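Local atomic coordinates of putative Oleoyl-[acyl-carrier protein] thioesterase (Lactobacillus plantarum, PDB entry 2OWN), a protein that probably hydrolyses the thioester bond of oleoyl-acyl carrier protein to release the free fatty acid, as other acyl-carrier-protein thioesterases of the hot-dog superfamily do. Residues E156-T161 against H222-P227; T236-E241 against V250-R255; S10-Q15 against I84-S89; V64-A69 against T114-M119. One frame throughout, in Å; residues are numbered along the deposited sequence.

Contact 1. Residues E156-T161 against H222-P227; sequences EATDTT and HANILP
A type I beta turn, Thr158 to Thr161, in the loop leading into strand 162-167 docks on strand 218-227 of the C-terminal hot-dog domain. The turn closes through Thr161 N to Thr158 O, and Thr161 OG1, anti to its carbonyl carbon (chi1 -63°), accepts an almost perfectly straight bond from Thr158 N (2.8 Å, 179°). The opposing group is the buried amide of Asn224. Its ND2 donates to Glu156 O (2.9 Å) along a bent path of 137°, the donor lying above the carbonyl plane, and it also reaches water 1 at 2.9 Å. On the other branch Asn224 OD1 accepts from water 3, which in turn touches Thr160 OG1 and so tethers the turn's third residue; OD1 also lies 2.7 Å from Thr161 OG1. Both ends of the amide thus face the loop, which fixes its flip. An alanine here has neither ND2 for Glu156 O nor OD1 for water 3, and would probably loosen the loop against the strand. Thr161 CG2 completes the contact against His222 CB (4.0 Å), whose ring is held by Glu241 and Thr163. The whole is a tight turn feeding an antiparallel strand pair, in which Ala223 bonds to Ile162, within the hot-dog sheet.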
# COMPACT_ATOMS: atom_id res chain seq x y z
N GLU B 156 -20.60 21.17 -0.21
CA GLU B 156 -21.23 22.11 0.71
C GLU B 156 -21.31 21.42 2.07
O GLU B 156 -21.95 20.36 2.18
CB GLU B 156 -22.61 22.53 0.22
CG GLU B 156 -22.55 23.37 -1.06
CD GLU B 156 -23.91 23.83 -1.61
OE1 GLU B 156 -24.97 23.28 -1.23
OE2 GLU B 156 -23.89 24.73 -2.47
N ALA B 157 -20.64 21.99 3.08
CA ALA B 157 -20.65 21.46 4.44
C ALA B 157 -22.02 21.72 5.09
O ALA B 157 -22.65 22.74 4.82
CB ALA B 157 -19.54 22.08 5.29
N THR B 158 -22.47 20.74 5.88
CA THR B 158 -23.73 20.81 6.64
C THR B 158 -23.45 20.35 8.08
O THR B 158 -22.32 19.93 8.39
CB THR B 158 -24.86 19.93 6.01
OG1 THR B 158 -24.55 18.54 6.12
CG2 THR B 158 -25.08 20.29 4.55
N ASP B 159 -24.48 20.45 8.93
CA ASP B 159 -24.41 20.00 10.35
C ASP B 159 -24.03 18.51 10.54
O ASP B 159 -23.41 18.16 11.54
CB ASP B 159 -25.74 20.28 11.12
CG ASP B 159 -26.97 19.53 10.55
OD1 ASP B 159 -26.98 19.13 9.36
OD2 ASP B 159 -27.96 19.37 11.30
N THR B 160 -24.39 17.67 9.56
CA THR B 160 -24.12 16.22 9.53
C THR B 160 -22.84 15.80 8.74
O THR B 160 -22.62 14.59 8.54
CB THR B 160 -25.36 15.46 8.96
OG1 THR B 160 -25.62 15.91 7.63
CG2 THR B 160 -26.59 15.73 9.82
N THR B 161 -22.00 16.76 8.31
CA THR B 161 -20.75 16.47 7.56
C THR B 161 -19.75 15.71 8.45
O THR B 161 -19.53 16.12 9.59
CB THR B 161 -20.05 17.76 7.03
OG1 THR B 161 -20.90 18.42 6.08
CG2 THR B 161 -18.69 17.45 6.36
N HIS B 222 -13.40 15.86 4.32
CA HIS B 222 -14.83 16.03 4.61
C HIS B 222 -15.65 15.06 3.76
O HIS B 222 -15.22 14.72 2.66
CB HIS B 222 -15.29 17.45 4.34
CG HIS B 222 -14.52 18.50 5.06
ND1 HIS B 222 -14.77 18.84 6.37
CD2 HIS B 222 -13.53 19.33 4.64
CE1 HIS B 222 -13.95 19.81 6.73
NE2 HIS B 222 -13.19 20.12 5.70
N ALA B 223 -16.80 14.61 4.27
CA ALA B 223 -17.72 13.70 3.56
C ALA B 223 -19.19 13.85 3.98
O ALA B 223 -19.48 14.01 5.18
CB ALA B 223 -17.28 12.24 3.70
N ASN B 224 -20.08 13.86 2.98
CA ASN B 224 -21.54 13.92 3.13
C ASN B 224 -22.12 12.68 2.48
O ASN B 224 -21.83 12.44 1.31
CB ASN B 224 -22.16 15.14 2.41
CG ASN B 224 -21.83 16.46 3.09
OD1 ASN B 224 -21.80 16.56 4.31
ND2 ASN B 224 -21.67 17.51 2.28
N ILE B 225 -22.89 11.89 3.24
CA ILE B 225 -23.56 10.68 2.74
C ILE B 225 -24.92 11.23 2.31
O ILE B 225 -25.70 11.68 3.17
CB ILE B 225 -23.69 9.58 3.81
CG1 ILE B 225 -22.30 9.19 4.36
CG2 ILE B 225 -24.43 8.36 3.23
CD1 ILE B 225 -22.34 8.18 5.50
N LEU B 226 -25.18 11.18 1.01
CA LEU B 226 -26.40 11.72 0.38
C LEU B 226 -27.31 10.66 -0.24
O LEU B 226 -26.81 9.60 -0.65
CB LEU B 226 -25.98 12.69 -0.72
CG LEU B 226 -25.08 13.87 -0.34
CD1 LEU B 226 -24.56 14.57 -1.59
CD2 LEU B 226 -25.80 14.85 0.59
N PRO B 227 -28.64 10.93 -0.32
CA PRO B 227 -29.54 9.99 -0.99
C PRO B 227 -29.35 10.09 -2.51
O PRO B 227 -28.87 11.11 -3.01
CB PRO B 227 -30.93 10.47 -0.57
CG PRO B 227 -30.78 11.90 -0.37
CD PRO B 227 -29.41 12.08 0.22
O HOH W 1 -21.52 17.97 -0.56
O HOH W 2 -23.26 12.61 5.95
O HOH W 3 -23.82 15.27 5.73

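Contact 2. Residues T236-E241 against V250-R255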
# COMPACT_ATOMS: atom_id res chain seq x y z
N THR B 236 -21.82 9.75 -2.09
CA THR B 236 -20.96 10.40 -1.08
C THR B 236 -20.21 11.54 -1.81
O THR B 236 -19.66 11.31 -2.88
CB THR B 236 -20.02 9.46 -0.30
OG1 THR B 236 -19.02 8.93 -1.15
CG2 THR B 236 -20.82 8.34 0.39
N SER B 237 -20.27 12.74 -1.23
CA SER B 237 -19.63 13.96 -1.73
C SER B 237 -18.47 14.20 -0.78
O SER B 237 -18.71 14.33 0.42
CB SER B 237 -20.61 15.13 -1.71
OG SER B 237 -20.00 16.34 -2.12
N HIS B 238 -17.25 14.29 -1.31
CA HIS B 238 -16.02 14.47 -0.53
C HIS B 238 -15.22 15.71 -0.93
O HIS B 238 -15.29 16.15 -2.08
CB HIS B 238 -15.08 13.27 -0.74
CG HIS B 238 -15.67 11.94 -0.42
ND1 HIS B 238 -15.31 11.22 0.70
CD2 HIS B 238 -16.58 11.18 -1.08
CE1 HIS B 238 -15.98 10.09 0.72
NE2 HIS B 238 -16.76 10.04 -0.34
N LEU B 239 -14.46 16.23 0.05
CA LEU B 239 -13.56 17.38 -0.11
C LEU B 239 -12.31 17.19 0.76
O LEU B 239 -12.44 16.90 1.95
CB LEU B 239 -14.25 18.71 0.26
CG LEU B 239 -13.42 20.02 0.25
CD1 LEU B 239 -12.80 20.29 -1.12
CD2 LEU B 239 -14.27 21.21 0.68
N ILE B 240 -11.12 17.32 0.15
CA ILE B 240 -9.83 17.28 0.84
C ILE B 240 -9.30 18.72 0.72
O ILE B 240 -9.24 19.26 -0.39
CB ILE B 240 -8.81 16.29 0.23
CG1 ILE B 240 -9.36 14.86 0.15
CG2 ILE B 240 -7.49 16.30 1.04
CD1 ILE B 240 -9.68 14.21 1.48
N GLU B 241 -8.97 19.33 1.87
CA GLU B 241 -8.41 20.68 1.94
C GLU B 241 -7.21 20.76 2.90
O GLU B 241 -7.08 19.90 3.78
CB GLU B 241 -9.49 21.70 2.35
CG GLU B 241 -10.15 21.45 3.70
CD GLU B 241 -11.23 22.45 4.07
OE1 GLU B 241 -11.57 23.36 3.28
OE2 GLU B 241 -11.74 22.33 5.20
N VAL B 250 -14.27 15.12 -4.71
CA VAL B 250 -14.68 13.79 -5.18
C VAL B 250 -16.15 13.43 -4.88
O VAL B 250 -16.66 13.76 -3.80
CB VAL B 250 -13.73 12.68 -4.59
CG1 VAL B 250 -14.18 11.22 -4.90
CG2 VAL B 250 -12.28 12.89 -5.04
N THR B 251 -16.80 12.80 -5.86
CA THR B 251 -18.17 12.29 -5.73
C THR B 251 -18.11 10.80 -6.08
O THR B 251 -17.60 10.44 -7.14
CB THR B 251 -19.18 13.07 -6.55
OG1 THR B 251 -19.23 14.41 -6.04
CG2 THR B 251 -20.57 12.45 -6.43
N ILE B 252 -18.63 9.95 -5.18
CA ILE B 252 -18.65 8.49 -5.36
C ILE B 252 -20.09 7.99 -5.33
O ILE B 252 -20.86 8.39 -4.45
CB ILE B 252 -17.82 7.74 -4.27
CG1 ILE B 252 -16.37 8.26 -4.21
CG2 ILE B 252 -17.81 6.22 -4.52
CD1 ILE B 252 -15.54 7.63 -3.10
N GLN B 253 -20.43 7.12 -6.29
CA GLN B 253 -21.73 6.47 -6.39
C GLN B 253 -21.48 5.04 -5.88
O GLN B 253 -20.52 4.38 -6.33
CB GLN B 253 -22.28 6.50 -7.82
CG GLN B 253 -22.37 7.91 -8.45
CD GLN B 253 -23.28 8.90 -7.71
OE1 GLN B 253 -24.10 8.51 -6.87
NE2 GLN B 253 -23.17 10.18 -8.06
N TRP B 254 -22.33 4.59 -4.94
CA TRP B 254 -22.24 3.27 -4.32
C TRP B 254 -23.51 2.47 -4.46
O TRP B 254 -24.57 3.08 -4.50
CB TRP B 254 -22.03 3.42 -2.81
CG TRP B 254 -20.86 4.19 -2.37
CD1 TRP B 254 -20.78 5.53 -2.25
CD2 TRP B 254 -19.62 3.66 -1.88
NE1 TRP B 254 -19.56 5.89 -1.75
CE2 TRP B 254 -18.81 4.77 -1.53
CE3 TRP B 254 -19.09 2.36 -1.73
CZ2 TRP B 254 -17.49 4.64 -1.00
CZ3 TRP B 254 -17.77 2.21 -1.22
CH2 TRP B 254 -16.99 3.36 -0.86
N ARG B 255 -23.40 1.14 -4.46
CA ARG B 255 -24.56 0.22 -4.51
C ARG B 255 -24.71 -0.32 -3.08
O ARG B 255 -23.75 -0.86 -2.54
CB ARG B 255 -24.36 -0.94 -5.48
CG ARG B 255 -25.63 -1.78 -5.67
CD ARG B 255 -25.50 -2.90 -6.69
NE ARG B 255 -24.62 -3.99 -6.24
CZ ARG B 255 -23.30 -4.12 -6.46
NH1 ARG B 255 -22.56 -3.20 -7.12
NH2 ARG B 255 -22.67 -5.21 -5.97
O HOH W 4 -18.26 16.15 -4.17
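Four backbone hydrogen bonds carry the antiparallel pairing of this hairpin. Thr236 and Ile252 form one hydrogen-bonded pair, with Thr236 N to Ile252 O at 2.9 Å; His238 and Val250 form the next, where His238 N to Val250 O is short at 2.6 Å. Ser237 and Thr251 sit between them as a non-hydrogen-bonded pair, with Thr251 CA directing a C-H contact at Thr236 O (3.4 Å). Among side-chain bonds, Thr236 OG1 is the hub. It takes the position between backbone N and carbonyl carbon (chi1 68°), and Trp254 NE1 donates to it nearly straight (3.1 Å, 169°) within the indole plane; His238 NE2 shares a second bond with it at 2.6 Å. The two bonds tie both rings to one hydroxyl. Water 4, 2.7 Å from Thr251 OG1, also links Ser237 OG and donates to Val250 O, and Thr251 OG1 is further bonded to Ile153 N. Apolar packing is lighter: His238 CB meets Val250 CB at 4.1 Å, and Ile252 CG2 lies over one indole face toward its rim. The face bearing His238, Val250 and Trp254 looks to Leu188 of helix 184-191 and to Val207 and Leu202 of strand 200-209, while strand 218-227 pairs with the far side of strand 233-241.

Contact 3. Residues S10-Q15 against I84-S89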
# COMPACT_ATOMS: atom_id res chain seq x y z
N SER B 10 -2.43 3.83 -29.86
CA SER B 10 -1.84 2.54 -29.46
C SER B 10 -2.41 2.03 -28.13
O SER B 10 -2.58 2.82 -27.21
CB SER B 10 -0.32 2.64 -29.33
OG SER B 10 0.28 3.07 -30.54
N LEU B 11 -2.69 0.72 -28.07
CA LEU B 11 -3.23 0.04 -26.89
C LEU B 11 -2.10 -0.80 -26.27
O LEU B 11 -1.59 -1.72 -26.92
CB LEU B 11 -4.40 -0.87 -27.29
CG LEU B 11 -5.18 -1.63 -26.19
CD1 LEU B 11 -5.83 -0.69 -25.19
CD2 LEU B 11 -6.24 -2.49 -26.84
N TYR B 12 -1.70 -0.43 -25.04
CA TYR B 12 -0.66 -1.13 -24.27
C TYR B 12 -1.37 -1.84 -23.12
O TYR B 12 -2.13 -1.18 -22.39
CB TYR B 12 0.40 -0.16 -23.72
CG TYR B 12 1.47 -0.84 -22.88
CD1 TYR B 12 2.59 -1.46 -23.50
CD2 TYR B 12 1.37 -0.91 -21.47
CE1 TYR B 12 3.60 -2.13 -22.72
CE2 TYR B 12 2.37 -1.58 -20.68
CZ TYR B 12 3.48 -2.18 -21.32
OH TYR B 12 4.44 -2.82 -20.58
N SER B 13 -1.08 -3.14 -22.93
CA SER B 13 -1.66 -3.94 -21.83
C SER B 13 -0.65 -4.82 -21.08
O SER B 13 0.40 -5.16 -21.62
CB SER B 13 -2.83 -4.81 -22.29
OG SER B 13 -2.44 -5.87 -23.13
N GLU B 14 -1.00 -5.14 -19.83
CA GLU B 14 -0.21 -6.01 -18.96
C GLU B 14 -1.11 -6.70 -17.93
O GLU B 14 -2.19 -6.18 -17.62
CB GLU B 14 0.90 -5.23 -18.23
CG GLU B 14 0.44 -4.23 -17.13
CD GLU B 14 1.59 -3.46 -16.54
OE1 GLU B 14 2.29 -2.79 -17.31
OE2 GLU B 14 1.77 -3.47 -15.31
N GLN B 15 -0.64 -7.83 -17.41
CA GLN B 15 -1.35 -8.61 -16.39
C GLN B 15 -0.84 -8.20 -15.00
O GLN B 15 0.34 -7.82 -14.85
CB GLN B 15 -1.21 -10.11 -16.61
CG GLN B 15 -1.86 -10.59 -17.92
CD GLN B 15 -1.70 -12.09 -18.19
OE1 GLN B 15 -1.51 -12.90 -17.27
NE2 GLN B 15 -1.80 -12.47 -19.46
N ILE B 84 -4.68 -4.91 -17.36
CA ILE B 84 -4.79 -3.43 -17.35
C ILE B 84 -4.37 -2.94 -18.74
O ILE B 84 -3.18 -2.98 -19.07
CB ILE B 84 -3.93 -2.69 -16.26
CG1 ILE B 84 -4.14 -3.24 -14.84
CG2 ILE B 84 -4.22 -1.17 -16.29
CD1 ILE B 84 -3.41 -4.51 -14.53
N ALA B 85 -5.36 -2.53 -19.55
CA ALA B 85 -5.15 -1.98 -20.90
C ALA B 85 -5.18 -0.45 -20.76
O ALA B 85 -5.99 0.07 -19.99
CB ALA B 85 -6.22 -2.45 -21.86
N VAL B 86 -4.29 0.24 -21.49
CA VAL B 86 -4.17 1.72 -21.47
C VAL B 86 -3.96 2.31 -22.88
O VAL B 86 -3.41 1.64 -23.75
CB VAL B 86 -3.02 2.14 -20.49
CG1 VAL B 86 -1.64 1.68 -20.99
CG2 VAL B 86 -3.04 3.64 -20.25
N ARG B 87 -4.42 3.55 -23.08
CA ARG B 87 -4.32 4.27 -24.36
C ARG B 87 -4.30 5.79 -24.19
O ARG B 87 -5.19 6.34 -23.52
CB ARG B 87 -5.49 3.84 -25.27
CG ARG B 87 -5.53 4.47 -26.68
CD ARG B 87 -6.56 3.79 -27.60
NE ARG B 87 -7.96 4.02 -27.21
CZ ARG B 87 -9.05 3.48 -27.78
NH1 ARG B 87 -8.97 2.62 -28.81
NH2 ARG B 87 -10.27 3.80 -27.31
N GLY B 88 -3.31 6.46 -24.81
CA GLY B 88 -3.18 7.93 -24.83
C GLY B 88 -4.01 8.21 -26.07
O GLY B 88 -3.48 8.31 -27.17
N SER B 89 -5.33 8.28 -25.86
CA SER B 89 -6.34 8.44 -26.92
C SER B 89 -6.25 9.70 -27.78
O SER B 89 -6.24 9.61 -29.01
CB SER B 89 -7.74 8.34 -26.31
OG SER B 89 -7.87 7.08 -25.67
O HOH W 5 -1.58 5.21 -26.66
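Tyr12 O is gripped twice from the opposite strand: Val86 N donates at 2.7 Å, the shortest direct hydrogen bond between the two segments, and Ala85 CA brings a C-H contact at 3.5 Å. The N-H approaches almost along the C=O axis but is itself bent to 151°. The reciprocal bond, Tyr12 N to Val86 O, completes a hydrogen-bonded antiparallel pair, and Glu14 with Ile84 forms the next, where Ile84 N to Glu14 O is straighter (2.8 Å, 169°). Between them Ser13 and Ala85 are a non-hydrogen-bonded pair whose CA atoms come within 4.1 Å, and Ser13 CA reaches Ile84 O by a further C-H contact.

The side chains pack lightly. Val86 holds CG1 in the crowded position between its backbone N and carbonyl carbon (chi1 66°), which lays this methyl alongside Tyr12 CB at 3.9 Å and at the edge of the tyrosine ring. On the other face Leu11, with CG anti to its backbone N, brings CD1 to 3.8 Å from Ala85 CB. Beyond the regular pairing, water 5 bridges the two segments, donating to Ser10 O (2.6 Å) and accepting from Gly88 N at the centre of an inverse gamma turn. The aliphatic part of Arg87 runs beside that carbonyl, CG 3.4 Å from Ser10 O.

Tyr12 OH is bonded to a glycerol, probably from the crystallisation liquor. Helix 31-48 covers the face of Tyr12, Ile84 and Val86 through Ala41, Asp44 and Gln45, and strand 95-103 pairs along the other side of strand 81-91, with Ala85 bonded to Trp101 and Arg87 to Glu99.

Contact 4. Residues V64-A69 against T114-M119. With SO4 (sulfate ion), chain O.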
# COMPACT_ATOMS: atom_id res chain seq x y z
N VAL B 64 0.74 16.07 -15.08
CA VAL B 64 -0.02 16.26 -13.83
C VAL B 64 -1.49 15.97 -14.13
O VAL B 64 -2.08 16.71 -14.92
CB VAL B 64 0.16 17.71 -13.30
CG1 VAL B 64 -0.70 17.99 -12.04
CG2 VAL B 64 1.63 18.00 -13.00
N VAL B 65 -2.05 14.90 -13.54
CA VAL B 65 -3.47 14.54 -13.74
C VAL B 65 -4.35 15.55 -12.97
O VAL B 65 -4.11 15.80 -11.78
CB VAL B 65 -3.85 13.05 -13.37
CG1 VAL B 65 -3.64 12.72 -11.90
CG2 VAL B 65 -5.30 12.74 -13.78
N THR B 66 -5.29 16.15 -13.69
CA THR B 66 -6.25 17.13 -13.17
C THR B 66 -7.61 16.50 -12.88
O THR B 66 -8.28 16.94 -11.93
CB THR B 66 -6.43 18.33 -14.14
OG1 THR B 66 -6.90 17.87 -15.42
CG2 THR B 66 -5.12 19.07 -14.33
N GLN B 67 -8.02 15.49 -13.68
CA GLN B 67 -9.32 14.82 -13.55
C GLN B 67 -9.32 13.30 -13.77
O GLN B 67 -8.49 12.79 -14.52
CB GLN B 67 -10.27 15.37 -14.63
CG GLN B 67 -10.33 16.90 -14.78
CD GLN B 67 -11.38 17.39 -15.76
OE1 GLN B 67 -12.23 16.64 -16.24
NE2 GLN B 67 -11.32 18.68 -16.06
N TYR B 68 -10.26 12.61 -13.09
CA TYR B 68 -10.55 11.16 -13.24
C TYR B 68 -12.08 10.92 -13.19
O TYR B 68 -12.77 11.55 -12.39
CB TYR B 68 -9.96 10.22 -12.17
CG TYR B 68 -8.50 9.89 -12.25
CD1 TYR B 68 -8.00 9.10 -13.31
CD2 TYR B 68 -7.63 10.22 -11.20
CE1 TYR B 68 -6.62 8.72 -13.38
CE2 TYR B 68 -6.24 9.85 -11.24
CZ TYR B 68 -5.75 9.10 -12.33
OH TYR B 68 -4.41 8.75 -12.39
N ALA B 69 -12.56 10.04 -14.07
CA ALA B 69 -13.96 9.56 -14.11
C ALA B 69 -13.77 8.03 -14.17
O ALA B 69 -13.14 7.55 -15.10
CB ALA B 69 -14.70 10.07 -15.32
N THR B 114 -11.42 7.17 -17.35
CA THR B 114 -11.14 8.26 -18.29
C THR B 114 -10.44 9.32 -17.44
O THR B 114 -10.68 9.40 -16.22
CB THR B 114 -12.40 8.82 -19.01
OG1 THR B 114 -13.31 9.40 -18.08
CG2 THR B 114 -13.09 7.73 -19.80
N SER B 115 -9.56 10.11 -18.06
CA SER B 115 -8.80 11.16 -17.36
C SER B 115 -8.27 12.29 -18.23
O SER B 115 -8.15 12.13 -19.44
CB SER B 115 -7.60 10.50 -16.67
OG SER B 115 -6.79 9.84 -17.63
N ILE B 116 -7.94 13.41 -17.56
CA ILE B 116 -7.38 14.62 -18.17
C ILE B 116 -6.04 14.91 -17.48
O ILE B 116 -5.95 14.85 -16.24
CB ILE B 116 -8.35 15.84 -18.07
CG1 ILE B 116 -9.70 15.56 -18.74
CG2 ILE B 116 -7.72 17.10 -18.70
CD1 ILE B 116 -9.65 15.31 -20.25
N TRP B 117 -5.01 15.21 -18.29
CA TRP B 117 -3.64 15.52 -17.84
C TRP B 117 -3.14 16.83 -18.47
O TRP B 117 -3.47 17.12 -19.63
CB TRP B 117 -2.70 14.39 -18.24
CG TRP B 117 -2.99 13.04 -17.66
CD1 TRP B 117 -3.94 12.16 -18.07
CD2 TRP B 117 -2.26 12.39 -16.61
NE1 TRP B 117 -3.88 11.01 -17.31
CE2 TRP B 117 -2.86 11.12 -16.41
CE3 TRP B 117 -1.16 12.76 -15.80
CZ2 TRP B 117 -2.41 10.19 -15.43
CZ3 TRP B 117 -0.69 11.84 -14.81
CH2 TRP B 117 -1.32 10.57 -14.64
N VAL B 118 -2.33 17.58 -17.72
CA VAL B 118 -1.72 18.87 -18.15
C VAL B 118 -0.20 18.89 -17.87
O VAL B 118 0.25 18.23 -16.92
CB VAL B 118 -2.40 20.09 -17.47
CG1 VAL B 118 -3.86 20.18 -17.89
CG2 VAL B 118 -2.28 20.03 -15.94
N MSE B 119 0.57 19.63 -18.69
CA MSE B 119 2.03 19.74 -18.51
C MSE B 119 2.34 20.95 -17.63
O MSE B 119 2.06 22.09 -18.03
CB MSE B 119 2.80 19.83 -19.81
CG MSE B 119 2.53 18.69 -20.77
SE MSE B 119 4.06 18.34 -21.93
CE MSE B 119 5.14 17.43 -20.60
S SO4 O . -14.08 20.99 -16.20
O1 SO4 O . -15.21 20.11 -15.99
O2 SO4 O . -13.39 21.18 -14.92
O3 SO4 O . -13.18 20.38 -17.17
O4 SO4 O . -14.52 22.28 -16.72
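Val65 sits squarely on the indole of Trp117: its CB stands 3.4 Å from the centroid of the six-membered ring and only 4° off the ring normal, a CH-pi contact over the face. The backbone joins in, with Trp117 CE3 just 3.2 Å from Val65 N. At the far rim of the indole Tyr68 OH approaches Trp117 CZ2 obliquely.

The indole is steered from its own strand. Trp117 CG is anti to the carbonyl carbon (chi1 -62°), and NE1 donates to Ser115 OG at 3.2 Å with the acceptor tilted out of the ring plane; that hydroxyl is bound in turn to Arg98 O. An alanine in place of Trp117 takes away the ring face under Val65 CB and the N-H to Ser115 OG, and would probably loosen the packing of Val65 and the hold on that hydroxyl.

Next along strand 64-69 comes a classic beta bulge, Thr66 and Gln67 both facing Ile116. Ile116 O takes three donors: Thr66 N at 2.9 Å, with Gln67 N and Thr66 OG1 adding weak bonds. Regular hydrogen-bonded pairs lie on either side of it, Val64 with Val118 before and Ala69 with Thr114 after. Close to the bulge, Thr66 CG2 lies 3.4 Å from Val118 CG2, tighter than ordinary packing. Gln67, extended beyond CG, runs beside Ile116 and donates from NE2 to sulfate O3 (2.8 Å), probably an ion of the crystallisation liquor.

Outside, strand 200-209 pairs along the other side of strand 61-72, Thr66 bonding Tyr209 and Tyr68 bonding Val207, while strand 95-103 takes the other flank of strand 109-121 and sets Phe95 against Ile116 and Val118.

Contacts 1 and 2 are consecutive parts of the C-terminal hot-dog sheet and touch directly: His222 NE2 lies 2.7 Å from Glu241 OE2 in a probable hydrogen bond, and His222 N bonds Leu239 O, so strands 218-227 and 233-241 are neighbours in the sheet, with the contact centres about 10 Å apart. Contacts 3 and 4 lie in the N-terminal domain, their centres about 16 Å apart, and strand 95-103 stands between, pairing with both 81-91 and 109-121. The domains meet through strand 200-209, which pairs with 61-72 of contact 4 and 246-256 of contact 2, whose centres are about 17 Å apart. Contacts 1 and 3 are furthest, at about 37 Å. An unidentified ligand, probably from the crystallisation liquor, lies about 3 Å from the Trp117 side chain and may mark a pocket.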